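Local coordinates for sugar ABC transporter, sugar-binding protein (Streptococcus pneumoniae, PDB 2HEU) that probably binds a sugar, most likely raffinose or a related oligosaccharide, outside the cell and delivers it to an ABC transporter for uptake, at residues A126-I131 with N256-I261; Y132-K137 with P269-G274; N205-S210 with D391-F396. All coordinates share one frame; numbering follows the deposited sequence.

Contact 1: residues A126-I131 with N256-I261; sequences ANAYGI and NGSWAI
Tyr129 and Gly257 form an antiparallel non-hydrogen-bonded pair with CA atoms 4.1 Å apart, beside the hydrogen-bonded pair of Gly130 and Asn256. In the latter, Gly130 N reaches Asn256 O almost in line (3.0 Å, 175° at the hydrogen), and Asn256 N answers to Gly130 O at 2.9 Å. Beyond the bridges, Gly257-Ala260 makes a type I turn, and Ala128 and Ser258 add one backbone and one hydroxyl bond. Ser258 N donates to Ala128 O at 2.8 Å, while Ser258 OG accepts from Ala128 N at 3.0 Å. A chi1 of 52° puts that hydroxyl between its own backbone N and carbonyl carbon, where it stands in for a strand carbonyl; serine is short enough for the task. The Tyr129 ring covers the Asn256 peptide, with Asn256 O 3.5 Å above its plane and toward the rim, and the Tyr129 hydroxyl bonds to Thr176 O. Glycine suits position 257 because its CA lies against a face of the Trp259 ring, where a CB would collide with CH2. Asn127 CG meets that indole at its edge, 4.0 Å from Trp259 CZ3, with amide and ring planes 83° apart; Ala291 N and Trp361 NE1 hold Asn127 OD1. The arrangement is an antiparallel edge strand, 253-257, leaving a three-stranded sheet through a turn into helix 260-265, within a solute-binding protein fold.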
loop_
_atom_site.group_PDB
_atom_site.type_symbol
_atom_site.label_atom_id
_atom_site.label_comp_id
_atom_site.label_asym_id
_atom_site.label_seq_id
_atom_site.Cartn_x
_atom_site.Cartn_y
_atom_site.Cartn_z
ATOM N N ALA A 126 3.750 5.856 -2.253
ATOM C CA ALA A 126 2.685 4.921 -1.921
ATOM C C ALA A 126 3.169 3.536 -2.100
ATOM O O ALA A 126 4.121 3.289 -2.829
ATOM C CB ALA A 126 1.467 5.132 -2.841
ATOM N N ASN A 127 2.510 2.585 -1.441
ATOM C CA ASN A 127 2.684 1.212 -1.752
ATOM C C ASN A 127 1.750 0.743 -2.882
ATOM O O ASN A 127 0.888 1.471 -3.316
ATOM C CB ASN A 127 2.639 0.339 -0.479
ATOM C CG ASN A 127 1.415 0.543 0.333
ATOM O OD1 ASN A 127 0.296 0.644 -0.163
ATOM N ND2 ASN A 127 1.596 0.644 1.604
ATOM N N ALA A 128 2.002 -0.483 -3.329
ATOM C CA ALA A 128 1.238 -1.148 -4.369
ATOM C C ALA A 128 1.209 -2.627 -4.044
ATOM O O ALA A 128 1.896 -3.084 -3.106
ATOM C CB ALA A 128 1.783 -0.846 -5.733
ATOM N N TYR A 129 0.470 -3.388 -4.827
ATOM C CA TYR A 129 0.333 -4.824 -4.599
ATOM C C TYR A 129 0.220 -5.557 -5.887
ATOM O O TYR A 129 -0.410 -5.100 -6.856
ATOM C CB TYR A 129 -0.935 -5.064 -3.747
ATOM C CG TYR A 129 -1.093 -6.493 -3.267
ATOM C CD1 TYR A 129 -0.716 -6.847 -1.982
ATOM C CD2 TYR A 129 -1.596 -7.478 -4.084
ATOM C CE1 TYR A 129 -0.833 -8.194 -1.512
ATOM C CE2 TYR A 129 -1.749 -8.776 -3.678
ATOM C CZ TYR A 129 -1.378 -9.151 -2.371
ATOM O OH TYR A 129 -1.585 -10.427 -1.977
ATOM N N GLY A 130 0.796 -6.728 -5.961
ATOM C CA GLY A 130 0.651 -7.561 -7.156
ATOM C C GLY A 130 1.348 -8.904 -6.962
ATOM O O GLY A 130 1.466 -9.398 -5.846
ATOM N N ILE A 131 1.801 -9.465 -8.100
ATOM C CA ILE A 131 2.373 -10.786 -8.078
ATOM C C ILE A 131 3.861 -10.669 -8.433
ATOM O O ILE A 131 4.221 -10.203 -9.513
ATOM C CB ILE A 131 1.726 -11.784 -9.068
ATOM C CG1 ILE A 131 0.179 -11.743 -8.933
ATOM C CG2 ILE A 131 2.255 -13.141 -8.875
ATOM C CD1 ILE A 131 -0.360 -12.165 -7.589
ATOM N N ASN A 256 2.084 -10.268 -3.110
ATOM C CA ASN A 256 2.424 -9.442 -1.913
ATOM C C ASN A 256 2.540 -7.958 -2.353
ATOM O O ASN A 256 2.366 -7.607 -3.539
ATOM C CB ASN A 256 3.706 -9.964 -1.244
ATOM C CG ASN A 256 3.594 -9.930 0.267
ATOM O OD1 ASN A 256 3.616 -11.041 0.929
ATOM N ND2 ASN A 256 3.438 -8.816 0.843
ATOM N N GLY A 257 2.808 -7.137 -1.354
ATOM C CA GLY A 257 2.948 -5.717 -1.614
ATOM C C GLY A 257 4.323 -5.363 -2.088
ATOM O O GLY A 257 5.292 -6.129 -2.016
ATOM N N SER A 258 4.442 -4.096 -2.528
ATOM C CA SER A 258 5.721 -3.518 -2.956
ATOM C C SER A 258 6.778 -3.515 -1.883
ATOM O O SER A 258 7.961 -3.460 -2.188
ATOM C CB SER A 258 5.433 -2.057 -3.429
ATOM O OG SER A 258 4.718 -1.301 -2.483
ATOM N N TRP A 259 6.330 -3.545 -0.620
ATOM C CA TRP A 259 7.234 -3.572 0.513
ATOM C C TRP A 259 8.137 -4.821 0.476
ATOM O O TRP A 259 9.222 -4.839 1.061
ATOM C CB TRP A 259 6.477 -3.538 1.841
ATOM C CG TRP A 259 5.388 -4.535 1.956
ATOM C CD1 TRP A 259 5.499 -5.858 2.263
ATOM C CD2 TRP A 259 3.975 -4.324 1.701
ATOM N NE1 TRP A 259 4.250 -6.472 2.243
ATOM C CE2 TRP A 259 3.320 -5.553 1.887
ATOM C CE3 TRP A 259 3.221 -3.205 1.311
ATOM C CZ2 TRP A 259 1.925 -5.680 1.712
ATOM C CZ3 TRP A 259 1.843 -3.330 1.129
ATOM C CH2 TRP A 259 1.225 -4.547 1.373
ATOM N N ALA A 260 7.705 -5.904 -0.161
ATOM C CA ALA A 260 8.371 -7.190 -0.054
ATOM C C ALA A 260 9.725 -7.229 -0.769
ATOM O O ALA A 260 10.555 -8.055 -0.433
ATOM C CB ALA A 260 7.481 -8.329 -0.565
ATOM N N ILE A 261 9.925 -6.372 -1.760
ATOM C CA ILE A 261 11.155 -6.467 -2.560
ATOM C C ILE A 261 12.409 -6.311 -1.671
ATOM O O ILE A 261 13.419 -6.980 -1.924
ATOM C CB ILE A 261 11.170 -5.464 -3.726
ATOM C CG1 ILE A 261 12.323 -5.743 -4.680
ATOM C CG2 ILE A 261 11.114 -4.022 -3.270
ATOM C CD1 ILE A 261 12.411 -7.159 -5.256
#

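Contact 2: residues Y132-K137 with P269-G274; sequences YYNKDK and PNFKIG
The Phe271 ring carries the Asn134 side-chain amide stacked on one face, planes 13° apart and Asn134 CG 3.3 Å from Phe271 CD2; Tyr133 O lies at the ring's edge. Asn134, at the N-cap position, has CG anti to its backbone N (chi1 -176°), which sets CG over the ring; its flat amide suits a ring face. Tyr133 lays a ring face against the Gly274 backbone, with CE1 3.4 Å from Gly274 C, and Tyr132 offers an edge, CD1, to Ile273 CG2 at 4.0 Å. Glycine fits position 274 because a CB would collide with both Tyr133 CE1 and Lys135 CE. Between the backbones, Tyr133 N donates to Gly274 O at 2.8 Å, and Gly274 N to Tyr133 O. Where the strand becomes a helix, Lys135 N bonds to Lys272 O at 2.9 Å. The Asp136 carboxylate is an apt acceptor for a loop N-H: Lys272 N meets OD1 at 2.9 Å from above its plane, and a water links OD2 to Asn270 O. Strand 273-276 borders strand 129-134, and the loop before it runs along the first turn of helix 135-141, while Phe246 of helix 239-247 meets Phe271 edge-to-face and helix 260-265 packs on Tyr132 and Ile273.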
loop_
_atom_site.group_PDB
_atom_site.type_symbol
_atom_site.label_atom_id
_atom_site.label_comp_id
_atom_site.label_asym_id
_atom_site.label_seq_id
_atom_site.Cartn_x
_atom_site.Cartn_y
_atom_site.Cartn_z
ATOM N N TYR A 132 4.731 -11.070 -7.483
ATOM C CA TYR A 132 6.188 -11.253 -7.822
ATOM C C TYR A 132 6.340 -12.499 -8.591
ATOM O O TYR A 132 5.694 -13.524 -8.313
ATOM C CB TYR A 132 6.994 -11.367 -6.498
ATOM C CG TYR A 132 7.052 -10.068 -5.740
ATOM C CD1 TYR A 132 8.110 -9.185 -5.975
ATOM C CD2 TYR A 132 6.090 -9.687 -4.856
ATOM C CE1 TYR A 132 8.201 -7.982 -5.290
ATOM C CE2 TYR A 132 6.166 -8.490 -4.191
ATOM C CZ TYR A 132 7.246 -7.632 -4.418
ATOM O OH TYR A 132 7.365 -6.429 -3.753
ATOM N N TYR A 133 7.237 -12.456 -9.610
ATOM C CA TYR A 133 7.495 -13.672 -10.375
ATOM C C TYR A 133 8.942 -13.725 -10.760
ATOM O O TYR A 133 9.709 -12.729 -10.786
ATOM C CB TYR A 133 6.596 -13.750 -11.637
ATOM C CG TYR A 133 6.929 -12.805 -12.789
ATOM C CD1 TYR A 133 6.599 -11.461 -12.759
ATOM C CD2 TYR A 133 7.572 -13.307 -13.905
ATOM C CE1 TYR A 133 6.896 -10.641 -13.807
ATOM C CE2 TYR A 133 7.902 -12.454 -14.963
ATOM C CZ TYR A 133 7.543 -11.127 -14.914
ATOM O OH TYR A 133 7.860 -10.310 -15.960
ATOM N N ASN A 134 9.376 -14.945 -11.075
ATOM C CA ASN A 134 10.748 -15.246 -11.456
ATOM C C ASN A 134 10.894 -15.161 -12.981
ATOM O O ASN A 134 10.434 -16.060 -13.689
ATOM C CB ASN A 134 11.070 -16.635 -10.948
ATOM C CG ASN A 134 12.480 -17.131 -11.145
ATOM O OD1 ASN A 134 13.017 -17.842 -10.195
ATOM N ND2 ASN A 134 13.090 -16.819 -12.203
ATOM N N LYS A 135 11.520 -14.066 -13.450
ATOM C CA LYS A 135 11.616 -13.885 -14.898
ATOM C C LYS A 135 12.385 -14.986 -15.557
ATOM O O LYS A 135 12.084 -15.440 -16.688
ATOM C CB LYS A 135 12.250 -12.542 -15.240
ATOM C CG LYS A 135 11.497 -11.333 -14.833
ATOM C CD LYS A 135 12.233 -10.031 -15.239
ATOM C CE LYS A 135 11.485 -8.791 -15.049
ATOM N NZ LYS A 135 12.294 -7.591 -15.405
ATOM N N ASP A 136 13.471 -15.435 -14.921
ATOM C CA ASP A 136 14.361 -16.457 -15.484
ATOM C C ASP A 136 13.622 -17.721 -15.711
ATOM O O ASP A 136 13.711 -18.349 -16.781
ATOM C CB ASP A 136 15.582 -16.752 -14.599
ATOM C CG ASP A 136 16.512 -15.579 -14.382
ATOM O OD1 ASP A 136 16.094 -14.431 -14.357
ATOM O OD2 ASP A 136 17.698 -15.859 -14.074
ATOM N N LYS A 137 12.852 -18.171 -14.723
ATOM C CA LYS A 137 12.076 -19.386 -14.840
ATOM C C LYS A 137 10.959 -19.238 -15.820
ATOM O O LYS A 137 10.674 -20.204 -16.574
ATOM C CB LYS A 137 11.566 -19.893 -13.486
ATOM C CG LYS A 137 12.655 -20.434 -12.630
ATOM C CD LYS A 137 13.384 -21.628 -13.239
ATOM C CE LYS A 137 12.702 -22.876 -13.107
ATOM N NZ LYS A 137 13.695 -24.010 -13.393
ATOM N N PRO A 269 18.698 -13.529 -4.117
ATOM C CA PRO A 269 18.167 -14.383 -5.213
ATOM C C PRO A 269 19.098 -14.354 -6.387
ATOM O O PRO A 269 19.768 -13.410 -6.698
ATOM C CB PRO A 269 16.862 -13.697 -5.607
ATOM C CG PRO A 269 17.042 -12.245 -5.143
ATOM C CD PRO A 269 17.911 -12.333 -3.904
ATOM N N ASN A 270 19.128 -15.514 -7.041
ATOM C CA ASN A 270 19.965 -15.747 -8.225
ATOM C C ASN A 270 19.136 -15.734 -9.506
ATOM O O ASN A 270 19.329 -16.583 -10.390
ATOM C CB ASN A 270 20.683 -17.091 -8.061
ATOM C CG ASN A 270 21.742 -17.270 -8.994
ATOM O OD1 ASN A 270 22.432 -16.325 -9.399
ATOM N ND2 ASN A 270 21.910 -18.504 -9.422
ATOM N N PHE A 271 18.234 -14.814 -9.645
ATOM C CA PHE A 271 17.380 -14.600 -10.839
ATOM C C PHE A 271 16.927 -13.178 -10.847
ATOM O O PHE A 271 16.954 -12.476 -9.833
ATOM C CB PHE A 271 16.238 -15.582 -10.846
ATOM C CG PHE A 271 15.268 -15.414 -9.695
ATOM C CD1 PHE A 271 15.430 -16.105 -8.525
ATOM C CD2 PHE A 271 14.142 -14.575 -9.811
ATOM C CE1 PHE A 271 14.515 -15.948 -7.447
ATOM C CE2 PHE A 271 13.277 -14.436 -8.793
ATOM C CZ PHE A 271 13.450 -15.137 -7.601
ATOM N N LYS A 272 16.322 -12.817 -11.994
ATOM C CA LYS A 272 15.771 -11.500 -12.250
ATOM C C LYS A 272 14.299 -11.445 -11.818
ATOM O O LYS A 272 13.441 -12.177 -12.322
ATOM C CB LYS A 272 15.932 -11.168 -13.721
ATOM C CG LYS A 272 17.404 -10.928 -14.052
ATOM C CD LYS A 272 18.218 -9.974 -13.091
ATOM C CE LYS A 272 19.561 -9.480 -13.644
ATOM N NZ LYS A 272 20.385 -8.976 -12.536
ATOM N N ILE A 273 14.008 -10.601 -10.855
ATOM C CA ILE A 273 12.654 -10.498 -10.289
ATOM C C ILE A 273 11.807 -9.577 -11.127
ATOM O O ILE A 273 12.246 -8.493 -11.498
ATOM C CB ILE A 273 12.701 -9.971 -8.840
ATOM C CG1 ILE A 273 13.556 -10.881 -7.965
ATOM C CG2 ILE A 273 11.310 -9.741 -8.272
ATOM C CD1 ILE A 273 14.098 -10.170 -6.748
ATOM N N GLY A 274 10.555 -10.001 -11.399
ATOM C CA GLY A 274 9.579 -9.129 -11.973
ATOM C C GLY A 274 8.340 -9.084 -11.121
ATOM O O GLY A 274 8.176 -9.844 -10.141
HETATM O O HOH W 1 14.364 -7.446 -12.771
HETATM O O HOH W 2 18.483 -17.822 -12.651
#

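Contact 3: residues N205-S210 with D391-F396; sequences NAIKLS and DLNAFF
Asn393 grips the backbone of Ile207 with both ends of its amide. Its ND2 donates to Ile207 O at 2.8 Å with 168° at the hydrogen; the acceptor lies in the plane of the amide, and the N-H meets a lone pair of Ile207 O, in the plane of that carbonyl. Its OD1 accepts from Ile207 N over a longer 3.3 Å, through a lone pair in the plane of the Asn393 amide. CG stands anti to the carbonyl carbon (chi1 -73°), on the side facing the loop. Asparagine suits the place, since its flat group offers a donor and an acceptor side by side, as a neighbouring strand would. Asn205 CA approaches the same oxygen, Asn393 OD1, to 3.3 Å.

The Ile207 side chain runs past the amide in the opposite direction, and its chi2 of 162° extends CD1 toward the helix. There CD1 touches Leu392 CB at 4.0 Å and Phe396 CD2 at 4.1 Å, so isoleucine's branched aliphatic chain packs against residues one turn apart on helix 385-396. Further out, Met214, Tyr198 and Leu199 also pack on Ile207. Phe395 CD2 sits over the centre of one face of the Phe396 ring, and Trp366 meets that ring edge-to-face. Asn397 OD1 takes the N-H of Asn205, fixing the loop again just past the helix.

The chemistry is that of a buried, uncharged amide serving a loop residue whose side chain is wholly apolar; the loop, with no regular secondary structure, is thus bonded to the helix at that residue through N-H and C=O.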
loop_
_atom_site.group_PDB
_atom_site.type_symbol
_atom_site.label_atom_id
_atom_site.label_comp_id
_atom_site.label_asym_id
_atom_site.label_seq_id
_atom_site.Cartn_x
_atom_site.Cartn_y
_atom_site.Cartn_z
ATOM N N ASN A 205 -26.443 -8.285 5.055
ATOM C CA ASN A 205 -26.716 -9.605 4.541
ATOM C C ASN A 205 -26.938 -9.618 3.022
ATOM O O ASN A 205 -27.415 -10.627 2.516
ATOM C CB ASN A 205 -27.843 -10.307 5.262
ATOM C CG ASN A 205 -27.455 -10.516 6.723
ATOM O OD1 ASN A 205 -28.255 -10.167 7.688
ATOM N ND2 ASN A 205 -26.291 -11.024 6.938
ATOM N N ALA A 206 -26.496 -8.592 2.282
ATOM C CA ALA A 206 -26.743 -8.562 0.864
ATOM C C ALA A 206 -25.702 -9.297 0.043
ATOM O O ALA A 206 -25.909 -9.464 -1.153
ATOM C CB ALA A 206 -26.851 -7.148 0.320
ATOM N N ILE A 207 -24.650 -9.751 0.622
ATOM C CA ILE A 207 -23.647 -10.494 -0.132
ATOM C C ILE A 207 -24.130 -11.936 -0.215
ATOM O O ILE A 207 -24.329 -12.563 0.836
ATOM C CB ILE A 207 -22.245 -10.396 0.531
ATOM C CG1 ILE A 207 -21.817 -8.912 0.645
ATOM C CG2 ILE A 207 -21.208 -11.274 -0.165
ATOM C CD1 ILE A 207 -20.692 -8.671 1.629
ATOM N N LYS A 208 -24.367 -12.457 -1.411
ATOM C CA LYS A 208 -24.899 -13.809 -1.592
ATOM C C LYS A 208 -24.036 -14.603 -2.516
ATOM O O LYS A 208 -23.479 -14.118 -3.491
ATOM C CB LYS A 208 -26.310 -13.733 -2.154
ATOM C CG LYS A 208 -27.303 -13.260 -1.123
ATOM C CD LYS A 208 -28.646 -12.884 -1.717
ATOM C CE LYS A 208 -29.301 -13.830 -2.516
ATOM N NZ LYS A 208 -30.657 -13.327 -2.822
ATOM N N LEU A 209 -23.971 -15.902 -2.223
ATOM C CA LEU A 209 -23.181 -16.828 -3.043
ATOM C C LEU A 209 -23.607 -16.829 -4.493
ATOM O O LEU A 209 -22.784 -16.968 -5.358
ATOM C CB LEU A 209 -23.292 -18.228 -2.418
ATOM C CG LEU A 209 -22.493 -19.280 -3.125
ATOM C CD1 LEU A 209 -21.015 -18.960 -3.189
ATOM C CD2 LEU A 209 -22.733 -20.655 -2.407
ATOM N N SER A 210 -24.907 -16.607 -4.746
ATOM C CA SER A 210 -25.434 -16.575 -6.085
ATOM C C SER A 210 -25.101 -15.330 -6.866
ATOM O O SER A 210 -25.362 -15.243 -8.056
ATOM C CB SER A 210 -26.939 -16.767 -6.027
ATOM O OG SER A 210 -27.577 -15.865 -5.120
ATOM N N ASP A 391 -18.871 -15.306 6.262
ATOM C CA ASP A 391 -17.842 -14.503 6.895
ATOM C C ASP A 391 -17.851 -13.074 6.422
ATOM O O ASP A 391 -17.618 -12.142 7.209
ATOM C CB ASP A 391 -16.455 -15.103 6.638
ATOM C CG ASP A 391 -16.151 -16.409 7.306
ATOM O OD1 ASP A 391 -16.831 -16.802 8.225
ATOM O OD2 ASP A 391 -15.111 -17.010 6.894
ATOM N N LEU A 392 -18.026 -12.874 5.139
ATOM C CA LEU A 392 -18.087 -11.516 4.578
ATOM C C LEU A 392 -19.238 -10.763 5.185
ATOM O O LEU A 392 -19.083 -9.610 5.624
ATOM C CB LEU A 392 -18.243 -11.563 3.036
ATOM C CG LEU A 392 -16.939 -11.941 2.285
ATOM C CD1 LEU A 392 -17.273 -12.434 0.909
ATOM C CD2 LEU A 392 -15.985 -10.758 2.214
ATOM N N ASN A 393 -20.444 -11.352 5.217
ATOM C CA ASN A 393 -21.551 -10.628 5.850
ATOM C C ASN A 393 -21.294 -10.395 7.336
ATOM O O ASN A 393 -21.635 -9.317 7.860
ATOM C CB ASN A 393 -22.894 -11.323 5.650
ATOM C CG ASN A 393 -23.376 -11.162 4.216
ATOM O OD1 ASN A 393 -23.555 -10.046 3.704
ATOM N ND2 ASN A 393 -23.568 -12.292 3.527
ATOM N N ALA A 394 -20.724 -11.358 8.033
ATOM C CA ALA A 394 -20.478 -11.153 9.445
ATOM C C ALA A 394 -19.551 -10.001 9.687
ATOM O O ALA A 394 -19.698 -9.244 10.644
ATOM C CB ALA A 394 -19.948 -12.438 10.095
ATOM N N PHE A 395 -18.558 -9.845 8.797
ATOM C CA PHE A 395 -17.569 -8.755 8.911
ATOM C C PHE A 395 -18.146 -7.411 8.543
ATOM O O PHE A 395 -17.896 -6.426 9.228
ATOM C CB PHE A 395 -16.384 -9.120 7.983
ATOM C CG PHE A 395 -15.339 -8.052 7.875
ATOM C CD1 PHE A 395 -14.658 -7.610 8.989
ATOM C CD2 PHE A 395 -15.041 -7.484 6.643
ATOM C CE1 PHE A 395 -13.663 -6.633 8.867
ATOM C CE2 PHE A 395 -14.071 -6.522 6.537
ATOM C CZ PHE A 395 -13.378 -6.099 7.614
ATOM N N PHE A 396 -18.936 -7.337 7.450
ATOM C CA PHE A 396 -19.438 -6.052 6.996
ATOM C C PHE A 396 -20.704 -5.650 7.688
ATOM O O PHE A 396 -20.967 -4.414 7.808
ATOM C CB PHE A 396 -19.598 -6.023 5.459
ATOM C CG PHE A 396 -18.273 -5.980 4.735
ATOM C CD1 PHE A 396 -17.467 -4.834 4.844
ATOM C CD2 PHE A 396 -17.805 -7.046 3.997
ATOM C CE1 PHE A 396 -16.241 -4.768 4.237
ATOM C CE2 PHE A 396 -16.570 -6.998 3.371
ATOM C CZ PHE A 396 -15.794 -5.847 3.516
#

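In the fold
Contacts 1 and 2 share strand 129-134, the middle strand of a three-stranded antiparallel sheet, and join it to its two outer partners, 253-257 and 273-276. They touch through the Tyr132 hydroxyl, which bonds to Gly257 O. Contact 1 is buried near the centre of the chain; contact 2, about 15 Å away between centres, is partly exposed, and there charged side chains and waters enter. Contact 3 lies apart, about 28 Å and 38 Å between centres from contacts 1 and 2, but is itself largely buried. It joins a loop to a helix late in the chain; there both hydrogen bonds run through a side-chain amide, whereas backbone-to-backbone bonds predominate in contacts 1 and 2.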